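Local coordinates for phage-related conserved hypothetical protein, BB2244 (PDB 2BDV), which is of unknown function, but belongs to the SOS response associated peptidase (SRAP) family and so may take part in handling DNA damage, at residues Ile36-His46 and Ala54-Tyr62; Leu127-Trp135 and Ala144-Asn152. All coordinates share one frame; numbering follows the deposited sequence.

Overall arrangement
Two contacts in series along one chain hold together neighbouring parts of the SRAP fold. Interaction 1 comes first: the chain turns back after His-46 and returns at Ala-54, closing a short loop, and the pairing of 36-46 with 54-62 runs on past the hairpin strands to Trp-60. Interaction 2 follows, joining 127-135 to 144-152 inside a mixed four-stranded sheet and closing the loop of residues 136-143. The loops neither nest nor cross, yet the contacts touch, their centres about 8 Å apart. Phe-147 joins them, its backbone probably hydrogen-bonded to Pro-59 and Gly-61 and its ring stacked with Trp-60, which ties the hairpin segment to strand 147-151.

Interaction 1. Residues Ile36-His46 and Ala54-Tyr62; sequences IPPGTRPLTMH and ALARLPWGY
An antiparallel beta hairpin, strands 43-46 and 54-57, pairs Thr-44 with Ala-56 and His-46 with Ala-54 as hydrogen-bonded pairs, and the two segments stay together beyond it as far as Trp-60. Ala-56 O is gripped twice by Thr-44: N reaches it at 2.7 Å, while OG1, at 3.1 Å, comes from above the carbonyl plane. The methyls of Leu-58 lie against that hydroxyl and against the His-46 ring, whose ND1 bonds to Leu-48 N. On the face carrying Leu-43, Met-45 and Leu-55, Leu-55 CD1 presses tightly on CG of selenomethionine Met-45, whose side chain packs on helix 11-18. The extended Arg-57 side chain reaches across to residues 41-43, its NH1 donating to Arg-41 O at 2.7 Å in both the guanidinium and carbonyl planes, with Leu-43 CG over one guanidinium face. Past the hairpin, Trp-60 N bonds to Thr-40 O and Gly-39 N to Trp-60 O. With CG anti to the backbone N (chi1 -176°), the indole is directed to the 36-38 backbone. Ile-36 O meets its edge, and Pro-38 CG makes a CH-pi contact 3.8 Å from the centroid of the six-membered ring of Trp-60, almost exactly on its normal.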
ATOM      1  N   ILE A  36       1.694  -7.459  -8.652  1.00 37.32           N
ATOM      2  CA  ILE A  36       0.763  -7.759  -7.573  1.00 32.63           C
ATOM      3  C   ILE A  36      -0.470  -6.869  -7.569  1.00 30.53           C
ATOM      4  O   ILE A  36      -0.383  -5.661  -7.344  1.00 28.97           O
ATOM      5  CB  ILE A  36       1.456  -7.630  -6.206  1.00 31.66           C
ATOM      6  CG1 ILE A  36       2.688  -8.539  -6.160  1.00 30.51           C
ATOM      7  CG2 ILE A  36       0.482  -7.976  -5.098  1.00 32.25           C
ATOM      8  CD1 ILE A  36       3.511  -8.401  -4.896  1.00 29.08           C
ATOM      9  N   PRO A  37      -1.643  -7.459  -7.835  1.00 28.90           N
ATOM     10  CA  PRO A  37      -2.888  -6.692  -7.850  1.00 27.55           C
ATOM     11  C   PRO A  37      -3.692  -6.928  -6.586  1.00 24.75           C
ATOM     12  O   PRO A  37      -3.340  -7.765  -5.762  1.00 25.02           O
ATOM     13  CB  PRO A  37      -3.609  -7.261  -9.057  1.00 29.57           C
ATOM     14  CG  PRO A  37      -3.320  -8.728  -8.900  1.00 28.38           C
ATOM     15  CD  PRO A  37      -1.820  -8.735  -8.557  1.00 28.28           C
ATOM     16  N   PRO A  38      -4.778  -6.174  -6.414  1.00 24.17           N
ATOM     17  CA  PRO A  38      -5.642  -6.325  -5.241  1.00 24.05           C
ATOM     18  C   PRO A  38      -6.278  -7.719  -5.289  1.00 25.57           C
ATOM     19  O   PRO A  38      -6.389  -8.325  -6.361  1.00 21.75           O
ATOM     20  CB  PRO A  38      -6.676  -5.223  -5.437  1.00 23.16           C
ATOM     21  CG  PRO A  38      -5.865  -4.150  -6.103  1.00 25.25           C
ATOM     22  CD  PRO A  38      -5.078  -4.924  -7.129  1.00 22.00           C
ATOM     23  N   GLY A  39      -6.688  -8.229  -4.132  1.00 25.95           N
ATOM     24  CA  GLY A  39      -7.306  -9.541  -4.096  1.00 26.64           C
ATOM     25  C   GLY A  39      -6.326 -10.661  -3.811  1.00 28.24           C
ATOM     26  O   GLY A  39      -6.707 -11.829  -3.784  1.00 27.34           O
ATOM     27  N   THR A  40      -5.060 -10.313  -3.618  1.00 28.36           N
ATOM     28  CA  THR A  40      -4.051 -11.314  -3.312  1.00 29.13           C
ATOM     29  C   THR A  40      -3.589 -11.087  -1.877  1.00 29.81           C
ATOM     30  O   THR A  40      -4.150 -10.249  -1.163  1.00 29.40           O
ATOM     31  CB  THR A  40      -2.839 -11.212  -4.260  1.00 29.49           C
ATOM     32  OG1 THR A  40      -2.159  -9.974  -4.035  1.00 30.19           O
ATOM     33  CG2 THR A  40      -3.296 -11.277  -5.718  1.00 30.88           C
ATOM     34  N   ARG A  41      -2.569 -11.832  -1.461  1.00 28.74           N
ATOM     35  CA  ARG A  41      -2.030 -11.718  -0.112  1.00 28.84           C
ATOM     36  C   ARG A  41      -0.598 -11.194  -0.165  1.00 26.86           C
ATOM     37  O   ARG A  41       0.356 -11.970  -0.050  1.00 28.49           O
ATOM     38  CB  ARG A  41      -2.018 -13.084   0.576  1.00 32.05           C
ATOM     39  CG  ARG A  41      -3.334 -13.839   0.554  1.00 37.26           C
ATOM     40  CD  ARG A  41      -4.281 -13.333   1.614  1.00 41.15           C
ATOM     41  NE  ARG A  41      -5.473 -14.171   1.714  1.00 45.33           N
ATOM     42  CZ  ARG A  41      -5.469 -15.445   2.095  1.00 46.72           C
ATOM     43  NH1 ARG A  41      -4.327 -16.044   2.417  1.00 46.83           N
ATOM     44  NH2 ARG A  41      -6.610 -16.121   2.157  1.00 46.77           N
ATOM     45  N   PRO A  42      -0.422  -9.877  -0.335  1.00 23.28           N
ATOM     46  CA  PRO A  42       0.941  -9.341  -0.388  1.00 21.73           C
ATOM     47  C   PRO A  42       1.596  -9.381   0.985  1.00 19.68           C
ATOM     48  O   PRO A  42       0.911  -9.421   2.001  1.00 19.02           O
ATOM     49  CB  PRO A  42       0.743  -7.895  -0.859  1.00 20.85           C
ATOM     50  CG  PRO A  42      -0.660  -7.869  -1.429  1.00 20.99           C
ATOM     51  CD  PRO A  42      -1.414  -8.812  -0.544  1.00 21.27           C
ATOM     52  N   LEU A  43       2.923  -9.377   1.010  1.00 19.99           N
ATOM     53  CA  LEU A  43       3.643  -9.358   2.273  1.00 19.51           C
ATOM     54  C   LEU A  43       3.326  -8.049   2.970  1.00 20.05           C
ATOM     55  O   LEU A  43       3.185  -7.014   2.317  1.00 18.67           O
ATOM     56  CB  LEU A  43       5.146  -9.411   2.034  1.00 20.81           C
ATOM     57  CG  LEU A  43       5.761 -10.777   1.763  1.00 25.20           C
ATOM     58  CD1 LEU A  43       7.193 -10.615   1.296  1.00 26.78           C
ATOM     59  CD2 LEU A  43       5.692 -11.609   3.047  1.00 25.71           C
ATOM     60  N   THR A  44       3.202  -8.097   4.293  1.00 20.60           N
ATOM     61  CA  THR A  44       2.950  -6.894   5.085  1.00 19.21           C
ATOM     62  C   THR A  44       3.715  -7.029   6.396  1.00 20.20           C
ATOM     63  O   THR A  44       4.061  -8.134   6.820  1.00 21.36           O
ATOM     64  CB  THR A  44       1.437  -6.684   5.446  1.00 17.43           C
ATOM     65  OG1 THR A  44       1.072  -7.543   6.532  1.00 15.80           O
ATOM     66  CG2 THR A  44       0.536  -6.974   4.255  1.00 17.28           C
HETATM   67  N   MSE A  45       3.984  -5.895   7.027  1.00 19.47           N
HETATM   68  CA  MSE A  45       4.667  -5.875   8.310  1.00 21.68           C
HETATM   69  C   MSE A  45       3.781  -5.101   9.272  1.00 20.37           C
HETATM   70  O   MSE A  45       3.206  -4.075   8.902  1.00 19.90           O
HETATM   71  CB  MSE A  45       6.043  -5.230   8.168  1.00 22.85           C
HETATM   72  CG  MSE A  45       6.952  -6.045   7.261  1.00 27.73           C
HETATM   73 SE   MSE A  45       8.797  -5.494   7.264  1.00 39.23          SE
HETATM   74  CE  MSE A  45       8.629  -3.985   6.102  1.00 27.32           C
ATOM     75  N   HIS A  46       3.659  -5.610  10.499  1.00 21.29           N
ATOM     76  CA  HIS A  46       2.797  -4.987  11.505  1.00 22.01           C
ATOM     77  C   HIS A  46       2.974  -5.539  12.921  1.00 20.40           C
ATOM     78  O   HIS A  46       3.724  -6.483  13.153  1.00 21.80           O
ATOM     79  CB  HIS A  46       1.336  -5.178  11.101  1.00 21.00           C
ATOM     80  CG  HIS A  46       0.905  -6.613  11.090  1.00 25.26           C
ATOM     81  ND1 HIS A  46       0.780  -7.365  12.239  1.00 26.36           N
ATOM     82  CD2 HIS A  46       0.596  -7.442  10.062  1.00 26.35           C
ATOM     83  CE1 HIS A  46       0.412  -8.596  11.921  1.00 27.00           C
ATOM     84  NE2 HIS A  46       0.294  -8.668  10.608  1.00 27.83           N
ATOM     85  N   ALA A  54       5.793  -8.406  13.220  1.00 20.67           N
ATOM     86  CA  ALA A  54       5.656  -9.560  12.356  1.00 21.81           C
ATOM     87  C   ALA A  54       5.704  -9.232  10.873  1.00 22.57           C
ATOM     88  O   ALA A  54       5.522  -8.082  10.451  1.00 21.20           O
ATOM     89  CB  ALA A  54       4.366 -10.292  12.677  1.00 20.90           C
ATOM     90  N   LEU A  55       5.955 -10.281  10.098  1.00 21.85           N
ATOM     91  CA  LEU A  55       6.017 -10.224   8.653  1.00 22.93           C
ATOM     92  C   LEU A  55       5.083 -11.338   8.194  1.00 24.07           C
ATOM     93  O   LEU A  55       5.416 -12.517   8.310  1.00 25.36           O
ATOM     94  CB  LEU A  55       7.442 -10.497   8.174  1.00 23.16           C
ATOM     95  CG  LEU A  55       7.631 -10.546   6.651  1.00 24.71           C
ATOM     96  CD1 LEU A  55       7.514  -9.144   6.086  1.00 24.63           C
ATOM     97  CD2 LEU A  55       8.998 -11.135   6.308  1.00 25.77           C
ATOM     98  N   ALA A  56       3.905 -10.956   7.701  1.00 23.70           N
ATOM     99  CA  ALA A  56       2.901 -11.914   7.246  1.00 23.01           C
ATOM    100  C   ALA A  56       2.157 -11.439   6.002  1.00 23.42           C
ATOM    101  O   ALA A  56       2.278 -10.284   5.590  1.00 24.35           O
ATOM    102  CB  ALA A  56       1.901 -12.193   8.366  1.00 23.27           C
ATOM    103  N   ARG A  57       1.379 -12.340   5.413  1.00 23.64           N
ATOM    104  CA  ARG A  57       0.612 -12.030   4.217  1.00 23.38           C
ATOM    105  C   ARG A  57      -0.835 -11.739   4.561  1.00 23.37           C
ATOM    106  O   ARG A  57      -1.538 -12.573   5.125  1.00 26.27           O
ATOM    107  CB  ARG A  57       0.685 -13.193   3.224  1.00 23.09           C
ATOM    108  CG  ARG A  57       2.057 -13.376   2.621  1.00 23.17           C
ATOM    109  CD  ARG A  57       2.056 -14.424   1.528  1.00 24.44           C
ATOM    110  NE  ARG A  57       3.359 -14.495   0.858  1.00 25.85           N
ATOM    111  CZ  ARG A  57       3.751 -13.680  -0.117  1.00 23.73           C
ATOM    112  NH1 ARG A  57       2.944 -12.725  -0.557  1.00 25.79           N
ATOM    113  NH2 ARG A  57       4.954 -13.813  -0.643  1.00 26.92           N
ATOM    114  N   LEU A  58      -1.282 -10.541   4.219  1.00 23.74           N
ATOM    115  CA  LEU A  58      -2.653 -10.145   4.499  1.00 21.28           C
ATOM    116  C   LEU A  58      -3.348  -9.860   3.170  1.00 20.79           C
ATOM    117  O   LEU A  58      -2.694  -9.544   2.173  1.00 18.35           O
ATOM    118  CB  LEU A  58      -2.650  -8.905   5.405  1.00 20.53           C
ATOM    119  CG  LEU A  58      -2.575  -9.113   6.929  1.00 22.82           C
ATOM    120  CD1 LEU A  58      -1.496 -10.117   7.291  1.00 23.82           C
ATOM    121  CD2 LEU A  58      -2.320  -7.776   7.602  1.00 18.54           C
ATOM    122  N   PRO A  59      -4.678  -9.999   3.133  1.00 20.66           N
ATOM    123  CA  PRO A  59      -5.478  -9.759   1.929  1.00 20.61           C
ATOM    124  C   PRO A  59      -5.567  -8.281   1.570  1.00 19.80           C
ATOM    125  O   PRO A  59      -5.951  -7.453   2.405  1.00 17.03           O
ATOM    126  CB  PRO A  59      -6.854 -10.307   2.305  1.00 22.35           C
ATOM    127  CG  PRO A  59      -6.555 -11.329   3.326  1.00 23.46           C
ATOM    128  CD  PRO A  59      -5.487 -10.676   4.158  1.00 23.24           C
ATOM    129  N   TRP A  60      -5.214  -7.964   0.326  1.00 16.51           N
ATOM    130  CA  TRP A  60      -5.268  -6.596  -0.180  1.00 17.54           C
ATOM    131  C   TRP A  60      -6.652  -6.379  -0.788  1.00 18.32           C
ATOM    132  O   TRP A  60      -7.021  -7.048  -1.753  1.00 20.24           O
ATOM    133  CB  TRP A  60      -4.186  -6.387  -1.251  1.00 14.84           C
ATOM    134  CG  TRP A  60      -4.095  -4.982  -1.767  1.00 14.61           C
ATOM    135  CD1 TRP A  60      -4.630  -3.866  -1.191  1.00 15.77           C
ATOM    136  CD2 TRP A  60      -3.386  -4.531  -2.927  1.00 13.22           C
ATOM    137  NE1 TRP A  60      -4.299  -2.752  -1.914  1.00 14.54           N
ATOM    138  CE2 TRP A  60      -3.532  -3.131  -2.986  1.00 14.61           C
ATOM    139  CE3 TRP A  60      -2.635  -5.174  -3.924  1.00 11.93           C
ATOM    140  CZ2 TRP A  60      -2.958  -2.354  -4.004  1.00 13.91           C
ATOM    141  CZ3 TRP A  60      -2.066  -4.414  -4.933  1.00 11.67           C
ATOM    142  CH2 TRP A  60      -2.229  -3.012  -4.968  1.00 15.41           C
ATOM    143  N   GLY A  61      -7.419  -5.458  -0.215  1.00 18.49           N
ATOM    144  CA  GLY A  61      -8.757  -5.184  -0.715  1.00 19.70           C
ATOM    145  C   GLY A  61      -9.783  -5.274   0.402  1.00 21.05           C
ATOM    146  O   GLY A  61     -10.149  -6.373   0.827  1.00 21.68           O
ATOM    147  N   TYR A  62     -10.247  -4.123   0.882  1.00 22.43           N
ATOM    148  CA  TYR A  62     -11.224  -4.076   1.976  1.00 24.15           C
ATOM    149  C   TYR A  62     -12.671  -3.926   1.516  1.00 26.60           C
ATOM    150  O   TYR A  62     -13.020  -2.991   0.792  1.00 25.77           O
ATOM    151  CB  TYR A  62     -10.884  -2.942   2.960  1.00 24.42           C
ATOM    152  CG  TYR A  62     -11.864  -2.800   4.114  1.00 27.61           C
ATOM    153  CD1 TYR A  62     -12.131  -3.872   4.966  1.00 26.93           C
ATOM    154  CD2 TYR A  62     -12.533  -1.596   4.349  1.00 26.41           C
ATOM    155  CE1 TYR A  62     -13.041  -3.753   6.015  1.00 28.99           C
ATOM    156  CE2 TYR A  62     -13.445  -1.467   5.402  1.00 25.26           C
ATOM    157  CZ  TYR A  62     -13.695  -2.549   6.228  1.00 27.45           C
ATOM    158  OH  TYR A  62     -14.615  -2.448   7.259  1.00 26.38           O
TER

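Interaction 2. Residues Leu127-Trp135 and Ala144-Asn152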
ATOM      1  N   LEU A 127      10.309   0.354  -0.380  1.00 20.66           N
ATOM      2  CA  LEU A 127       9.434   1.380   0.157  1.00 19.62           C
ATOM      3  C   LEU A 127       8.524   0.828   1.253  1.00 21.60           C
ATOM      4  O   LEU A 127       8.169  -0.351   1.244  1.00 22.52           O
ATOM      5  CB  LEU A 127       8.591   1.956  -0.978  1.00 19.57           C
ATOM      6  CG  LEU A 127       9.345   2.155  -2.298  1.00 20.30           C
ATOM      7  CD1 LEU A 127       8.341   2.548  -3.361  1.00 22.46           C
ATOM      8  CD2 LEU A 127      10.439   3.216  -2.161  1.00 21.63           C
ATOM      9  N   LEU A 128       8.145   1.680   2.199  1.00 19.48           N
ATOM     10  CA  LEU A 128       7.268   1.245   3.276  1.00 18.83           C
ATOM     11  C   LEU A 128       5.941   1.983   3.147  1.00 17.21           C
ATOM     12  O   LEU A 128       5.785   3.083   3.686  1.00 14.82           O
ATOM     13  CB  LEU A 128       7.924   1.527   4.641  1.00 16.78           C
ATOM     14  CG  LEU A 128       9.357   0.994   4.823  1.00 17.70           C
ATOM     15  CD1 LEU A 128       9.892   1.395   6.196  1.00 15.06           C
ATOM     16  CD2 LEU A 128       9.395  -0.511   4.667  1.00 14.91           C
ATOM     17  N   PHE A 129       4.989   1.385   2.423  1.00 16.78           N
ATOM     18  CA  PHE A 129       3.683   2.021   2.232  1.00 16.78           C
ATOM     19  C   PHE A 129       2.851   1.897   3.494  1.00 14.77           C
ATOM     20  O   PHE A 129       2.788   0.835   4.100  1.00 15.02           O
ATOM     21  CB  PHE A 129       2.879   1.402   1.060  1.00 16.30           C
ATOM     22  CG  PHE A 129       3.525   1.554  -0.297  1.00 18.63           C
ATOM     23  CD1 PHE A 129       4.540   2.480  -0.510  1.00 19.79           C
ATOM     24  CD2 PHE A 129       3.125   0.745  -1.361  1.00 18.00           C
ATOM     25  CE1 PHE A 129       5.152   2.591  -1.752  1.00 18.88           C
ATOM     26  CE2 PHE A 129       3.730   0.852  -2.600  1.00 17.72           C
ATOM     27  CZ  PHE A 129       4.745   1.776  -2.799  1.00 18.20           C
ATOM     28  N   ALA A 130       2.224   3.000   3.886  1.00 15.32           N
ATOM     29  CA  ALA A 130       1.362   3.024   5.057  1.00 15.84           C
ATOM     30  C   ALA A 130       0.054   2.359   4.634  1.00 15.61           C
ATOM     31  O   ALA A 130      -0.424   2.565   3.515  1.00 13.61           O
ATOM     32  CB  ALA A 130       1.107   4.457   5.484  1.00 13.94           C
ATOM     33  N   GLY A 131      -0.523   1.558   5.523  1.00 15.90           N
ATOM     34  CA  GLY A 131      -1.768   0.885   5.198  1.00 14.88           C
ATOM     35  C   GLY A 131      -2.685   0.683   6.385  1.00 14.20           C
ATOM     36  O   GLY A 131      -2.273   0.819   7.533  1.00 14.67           O
ATOM     37  N   LEU A 132      -3.938   0.356   6.096  1.00 15.66           N
ATOM     38  CA  LEU A 132      -4.940   0.127   7.129  1.00 15.95           C
ATOM     39  C   LEU A 132      -5.632  -1.204   6.841  1.00 17.33           C
ATOM     40  O   LEU A 132      -6.134  -1.439   5.737  1.00 17.78           O
ATOM     41  CB  LEU A 132      -5.965   1.269   7.132  1.00 14.45           C
ATOM     42  CG  LEU A 132      -5.469   2.671   7.505  1.00 14.24           C
ATOM     43  CD1 LEU A 132      -6.592   3.686   7.311  1.00 15.53           C
ATOM     44  CD2 LEU A 132      -4.987   2.674   8.950  1.00  6.07           C
ATOM     45  N   SER A 133      -5.665  -2.066   7.845  1.00 15.96           N
ATOM     46  CA  SER A 133      -6.267  -3.376   7.687  1.00 16.73           C
ATOM     47  C   SER A 133      -7.345  -3.636   8.730  1.00 18.26           C
ATOM     48  O   SER A 133      -7.286  -3.125   9.850  1.00 20.88           O
ATOM     49  CB  SER A 133      -5.171  -4.448   7.778  1.00 16.66           C
ATOM     50  OG  SER A 133      -5.710  -5.747   7.930  1.00 19.00           O
ATOM     51  N   ALA A 134      -8.339  -4.422   8.344  1.00 18.12           N
ATOM     52  CA  ALA A 134      -9.419  -4.771   9.242  1.00 18.55           C
ATOM     53  C   ALA A 134      -9.182  -6.184   9.763  1.00 20.33           C
ATOM     54  O   ALA A 134     -10.043  -6.768  10.417  1.00 20.69           O
ATOM     55  CB  ALA A 134     -10.751  -4.693   8.519  1.00 18.61           C
ATOM     56  N   TRP A 135      -8.028  -6.762   9.464  1.00 18.38           N
ATOM     57  CA  TRP A 135      -7.791  -8.099   9.975  1.00 20.81           C
ATOM     58  C   TRP A 135      -7.322  -7.990  11.423  1.00 21.55           C
ATOM     59  O   TRP A 135      -6.690  -7.006  11.811  1.00 24.14           O
ATOM     60  CB  TRP A 135      -6.742  -8.832   9.144  1.00 20.09           C
ATOM     61  CG  TRP A 135      -6.450 -10.192   9.681  1.00 22.64           C
ATOM     62  CD1 TRP A 135      -7.132 -11.345   9.422  1.00 23.19           C
ATOM     63  CD2 TRP A 135      -5.403 -10.542  10.592  1.00 22.15           C
ATOM     64  NE1 TRP A 135      -6.568 -12.396  10.115  1.00 21.58           N
ATOM     65  CE2 TRP A 135      -5.503 -11.926  10.840  1.00 22.07           C
ATOM     66  CE3 TRP A 135      -4.386  -9.816  11.225  1.00 21.76           C
ATOM     67  CZ2 TRP A 135      -4.629 -12.601  11.692  1.00 23.62           C
ATOM     68  CZ3 TRP A 135      -3.516 -10.481  12.071  1.00 22.68           C
ATOM     69  CH2 TRP A 135      -3.640 -11.863  12.297  1.00 23.96           C
ATOM     70  N   ALA A 144     -13.534  -9.167   3.957  1.00 24.90           N
ATOM     71  CA  ALA A 144     -14.104  -8.520   5.129  1.00 25.61           C
ATOM     72  C   ALA A 144     -12.983  -8.079   6.061  1.00 25.31           C
ATOM     73  O   ALA A 144     -13.182  -7.221   6.925  1.00 27.52           O
ATOM     74  CB  ALA A 144     -15.047  -9.468   5.857  1.00 25.50           C
ATOM     75  N   HIS A 145     -11.803  -8.665   5.888  1.00 22.72           N
ATOM     76  CA  HIS A 145     -10.663  -8.287   6.714  1.00 22.71           C
ATOM     77  C   HIS A 145      -9.468  -7.873   5.861  1.00 20.79           C
ATOM     78  O   HIS A 145      -8.323  -8.010   6.277  1.00 18.88           O
ATOM     79  CB  HIS A 145     -10.288  -9.433   7.663  1.00 22.23           C
ATOM     80  CG  HIS A 145     -11.396  -9.820   8.591  1.00 23.93           C
ATOM     81  ND1 HIS A 145     -12.403 -10.687   8.225  1.00 25.69           N
ATOM     82  CD2 HIS A 145     -11.711  -9.387   9.836  1.00 25.19           C
ATOM     83  CE1 HIS A 145     -13.291 -10.767   9.200  1.00 24.92           C
ATOM     84  NE2 HIS A 145     -12.895  -9.986  10.190  1.00 24.37           N
ATOM     85  N   GLY A 146      -9.751  -7.350   4.669  1.00 20.73           N
ATOM     86  CA  GLY A 146      -8.690  -6.913   3.772  1.00 19.70           C
ATOM     87  C   GLY A 146      -8.165  -5.529   4.124  1.00 19.35           C
ATOM     88  O   GLY A 146      -8.730  -4.850   4.980  1.00 18.66           O
ATOM     89  N   PHE A 147      -7.085  -5.096   3.476  1.00 17.83           N
ATOM     90  CA  PHE A 147      -6.528  -3.778   3.769  1.00 14.65           C
ATOM     91  C   PHE A 147      -6.507  -2.861   2.553  1.00 14.36           C
ATOM     92  O   PHE A 147      -6.762  -3.300   1.436  1.00 11.71           O
ATOM     93  CB  PHE A 147      -5.102  -3.900   4.335  1.00 17.17           C
ATOM     94  CG  PHE A 147      -4.077  -4.385   3.340  1.00 19.07           C
ATOM     95  CD1 PHE A 147      -3.693  -5.720   3.314  1.00 18.83           C
ATOM     96  CD2 PHE A 147      -3.476  -3.500   2.443  1.00 21.22           C
ATOM     97  CE1 PHE A 147      -2.722  -6.175   2.418  1.00 19.88           C
ATOM     98  CE2 PHE A 147      -2.499  -3.943   1.535  1.00 20.18           C
ATOM     99  CZ  PHE A 147      -2.121  -5.285   1.524  1.00 19.09           C
ATOM    100  N   ALA A 148      -6.227  -1.582   2.783  1.00 12.34           N
ATOM    101  CA  ALA A 148      -6.122  -0.617   1.698  1.00 14.87           C
ATOM    102  C   ALA A 148      -4.795   0.145   1.881  1.00 15.38           C
ATOM    103  O   ALA A 148      -4.346   0.352   3.012  1.00 16.71           O
ATOM    104  CB  ALA A 148      -7.301   0.350   1.732  1.00 14.08           C
ATOM    105  N   ILE A 149      -4.154   0.536   0.781  1.00 13.74           N
ATOM    106  CA  ILE A 149      -2.907   1.297   0.867  1.00 14.22           C
ATOM    107  C   ILE A 149      -3.285   2.768   1.043  1.00 13.67           C
ATOM    108  O   ILE A 149      -4.135   3.268   0.317  1.00 13.87           O
ATOM    109  CB  ILE A 149      -2.048   1.180  -0.432  1.00 14.69           C
ATOM    110  CG1 ILE A 149      -1.716  -0.283  -0.725  1.00 15.74           C
ATOM    111  CG2 ILE A 149      -0.739   1.950  -0.276  1.00 11.99           C
ATOM    112  CD1 ILE A 149      -1.190  -1.013   0.484  1.00 21.22           C
ATOM    113  N   VAL A 150      -2.683   3.456   2.013  1.00 14.77           N
ATOM    114  CA  VAL A 150      -2.989   4.880   2.210  1.00 14.59           C
ATOM    115  C   VAL A 150      -2.401   5.636   1.021  1.00 15.93           C
ATOM    116  O   VAL A 150      -1.208   5.528   0.748  1.00 17.10           O
ATOM    117  CB  VAL A 150      -2.358   5.448   3.486  1.00 14.23           C
ATOM    118  CG1 VAL A 150      -2.666   6.942   3.591  1.00 11.77           C
ATOM    119  CG2 VAL A 150      -2.880   4.708   4.703  1.00 12.21           C
ATOM    120  N   THR A 151      -3.250   6.389   0.326  1.00 14.86           N
ATOM    121  CA  THR A 151      -2.861   7.160  -0.851  1.00 16.76           C
ATOM    122  C   THR A 151      -3.060   8.676  -0.677  1.00 17.89           C
ATOM    123  O   THR A 151      -3.922   9.125   0.081  1.00 14.29           O
ATOM    124  CB  THR A 151      -3.674   6.712  -2.079  1.00 13.21           C
ATOM    125  OG1 THR A 151      -5.069   6.736  -1.752  1.00 14.74           O
ATOM    126  CG2 THR A 151      -3.284   5.292  -2.495  1.00 13.56           C
ATOM    127  N   ASN A 152      -2.272   9.452  -1.415  1.00 18.63           N
ATOM    128  CA  ASN A 152      -2.342  10.904  -1.366  1.00 21.13           C
ATOM    129  C   ASN A 152      -3.046  11.395  -2.615  1.00 23.33           C
ATOM    130  O   ASN A 152      -2.412  11.907  -3.544  1.00 23.69           O
ATOM    131  CB  ASN A 152      -0.933  11.485  -1.310  1.00 22.38           C
ATOM    132  CG  ASN A 152      -0.922  12.958  -0.967  1.00 23.12           C
ATOM    133  OD1 ASN A 152       0.143  13.560  -0.841  1.00 20.88           O
ATOM    134  ND2 ASN A 152      -2.107  13.548  -0.814  1.00 23.96           N
TER
HETATM  135  O   HOH W   1      -5.825  -7.219   5.523  1.00 17.55           O
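Backbone hydrogen bonds join Leu-132 to Ala-148 in both directions, Leu-132 N to Ala-148 O at 3.1 Å and Ala-148 N to Leu-132 O at 3.0 Å, within the antiparallel ladder of strands 126-133 and 147-151 in the mixed sheet. Val-150 N to Ala-130 O extends the ladder, and a weak bond from Ala-134 N to Gly-146 O continues it past the strand end. Of the apolar pairs, Ala-130 and Val-150 meet in register and the others are diagonal: Val-150 CG2 also reaches Leu-132 CG, and Ile-149 CG2 meets Phe-129 CB at 3.9 Å. Between Ser-133 and Phe-147 the backbones are close, CB to CB 3.5 Å; the Phe-147 ring then leads away from strand 126-133 and packs on Ile-95 and Val-97 of strand 94-99.

Polar side-chain contacts gather at the C-terminal end of strand 126-133. Ser-133 OG, anti to its own N (chi1 167°), accepts from Trp-135 N at 3.0 Å in an ST turn. The same hydroxyl donates to a water at 2.8 Å, which in turn donates to His-145 O. The His-145 ring brings CD2 within 3.2 Å of Ala-134 O at its edge, while its ND1 bonds to Asp-142 OD1. The chemistry thus passes from backbone pairing flanked by apolar side chains to a hydroxyl and a water that bridge the segments where direct pairing weakens, with Ser-133 both shaping its own turn and linking it to the opposite segment.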